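Local coordinates for 3-oxoacyl-[acyl-carrier-protein] synthase 3 (Micrococcus luteus NCTC 2665, PDB 4EWP), which probably catalyses the condensation of an acetyl-CoA primer with malonyl-ACP that initiates fatty acid synthesis, at residues S82-A86 and A142-L146. Coordinates in Å, arbitrary orientation, origin at the centre of the assembly. Residue numbers count along the deposited sequence, not the author numbering.
Sequences SDLDA and ARHVL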
loop_
_atom_site.group_PDB
_atom_site.type_symbol
_atom_site.label_atom_id
_atom_site.label_comp_id
_atom_site.label_asym_id
_atom_site.label_seq_id
_atom_site.Cartn_x
_atom_site.Cartn_y
_atom_site.Cartn_z
ATOM N N SER A 82 -13.581 11.548 13.421
ATOM C CA SER A 82 -12.672 12.673 13.591
ATOM C C SER A 82 -11.611 12.453 14.660
ATOM O O SER A 82 -10.646 13.209 14.735
ATOM C CB SER A 82 -13.454 13.956 13.871
ATOM O OG SER A 82 -14.443 13.738 14.863
ATOM N N ASP A 83 -11.790 11.432 15.493
ATOM C CA ASP A 83 -10.759 11.082 16.462
ATOM C C ASP A 83 -9.585 10.323 15.838
ATOM O O ASP A 83 -8.533 10.204 16.462
ATOM C CB ASP A 83 -11.344 10.273 17.622
ATOM C CG ASP A 83 -12.328 11.084 18.459
ATOM O OD1 ASP A 83 -11.984 12.228 18.837
ATOM O OD2 ASP A 83 -13.445 10.587 18.719
ATOM N N LEU A 84 -9.754 9.822 14.618
ATOM C CA LEU A 84 -8.682 9.056 13.978
ATOM C C LEU A 84 -7.571 9.950 13.394
ATOM O O LEU A 84 -7.850 10.992 12.821
ATOM C CB LEU A 84 -9.249 8.152 12.881
ATOM C CG LEU A 84 -10.299 7.115 13.276
ATOM C CD1 LEU A 84 -10.951 6.558 12.016
ATOM C CD2 LEU A 84 -9.722 5.984 14.168
ATOM N N ASP A 85 -6.317 9.524 13.532
ATOM C CA ASP A 85 -5.177 10.300 13.059
ATOM C C ASP A 85 -4.563 9.640 11.834
ATOM O O ASP A 85 -3.653 10.206 11.232
ATOM C CB ASP A 85 -4.092 10.392 14.139
ATOM C CG ASP A 85 -4.605 10.952 15.433
ATOM O OD1 ASP A 85 -5.506 11.819 15.394
ATOM O OD2 ASP A 85 -4.110 10.522 16.496
ATOM N N ALA A 86 -5.038 8.438 11.491
ATOM C CA ALA A 86 -4.560 7.712 10.314
ATOM C C ALA A 86 -5.496 6.568 9.958
ATOM O O ALA A 86 -6.143 5.991 10.838
ATOM C CB ALA A 86 -3.156 7.185 10.542
ATOM N N ALA A 142 0.803 9.343 15.568
ATOM C CA ALA A 142 -0.649 9.194 15.628
ATOM C C ALA A 142 -1.096 8.686 17.008
ATOM O O ALA A 142 -0.430 7.855 17.627
ATOM C CB ALA A 142 -1.137 8.243 14.507
ATOM N N ARG A 143 -2.222 9.192 17.490
ATOM C CA ARG A 143 -2.777 8.724 18.756
ATOM C C ARG A 143 -3.829 7.620 18.546
ATOM O O ARG A 143 -3.986 6.736 19.383
ATOM C CB ARG A 143 -3.359 9.897 19.543
ATOM C CG ARG A 143 -2.310 10.904 20.022
ATOM C CD ARG A 143 -2.884 11.856 21.067
ATOM N NE ARG A 143 -3.739 11.146 22.023
ATOM C CZ ARG A 143 -3.290 10.422 23.047
ATOM N NH1 ARG A 143 -1.983 10.304 23.265
ATOM N NH2 ARG A 143 -4.151 9.813 23.853
ATOM N N HIS A 144 -4.533 7.674 17.420
ATOM C CA HIS A 144 -5.533 6.661 17.066
ATOM C C HIS A 144 -5.432 6.271 15.572
ATOM O O HIS A 144 -5.591 7.118 14.690
ATOM C CB HIS A 144 -6.950 7.164 17.360
ATOM C CG HIS A 144 -7.187 7.537 18.792
ATOM N ND1 HIS A 144 -7.044 8.826 19.260
ATOM C CD2 HIS A 144 -7.578 6.793 19.857
ATOM C CE1 HIS A 144 -7.331 8.861 20.550
ATOM N NE2 HIS A 144 -7.660 7.640 20.933
ATOM N N VAL A 145 -5.182 4.994 15.295
ATOM C CA VAL A 145 -4.989 4.533 13.923
ATOM C C VAL A 145 -6.019 3.471 13.626
ATOM O O VAL A 145 -6.194 2.512 14.404
ATOM C CB VAL A 145 -3.554 3.953 13.713
ATOM C CG1 VAL A 145 -3.334 3.456 12.266
ATOM C CG2 VAL A 145 -2.518 4.992 14.082
ATOM N N LEU A 146 -6.725 3.652 12.518
ATOM C CA LEU A 146 -7.679 2.649 12.069
ATOM C C LEU A 146 -6.983 1.707 11.100
ATOM O O LEU A 146 -6.321 2.165 10.177
ATOM C CB LEU A 146 -8.857 3.326 11.371
ATOM C CG LEU A 146 -9.840 2.382 10.694
ATOM C CD1 LEU A 146 -10.667 1.585 11.720
ATOM C CD2 LEU A 146 -10.731 3.165 9.760
HETATM O O HOH W 1 -6.461 11.207 18.048
#
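Two strand beginnings are tied together here, and a carboxylate does much of the tying. At Ala-142 the CB methyl packs against CB of Asp-85 at 3.7 Å, where the chain is about to enter its strand. The next two backbone amides converge on one oxygen: Arg-143 N donates to Asp-85 OD2 at a short 2.5 Å and His-144 N to the same OD2 at 3.0 Å. The acid thus occupies amides at the strand's start, while the guanidinium of Arg-143 leads away from the loop. His-144 returns a bond through its carbonyl, Asp-85 N to His-144 O being 2.8 Å and nearly straight. Its ring reaches a water that lies 2.7 Å from His-144 ND1 and 2.8 Å from Asp-83 O, bridging the imidazole to the end of the 3-10 turn. Val-145 sets CG1 4.1 Å from Ala-86 CB. Leu-146 N then donates to Ala-86 O (2.9 Å), two residues on from the bond at His-144 O, and Leu-146 CB meets Leu-84 CD1 at 3.9 Å. Strands 86-90 and 144-152 are parallel neighbours in a five-stranded sheet of the thiolase fold; strand 170-180 pairs with 144-152 along its other edge, helix 125-138 packs on Val-145, and helix 62-76 covers Leu-84 and Leu-146.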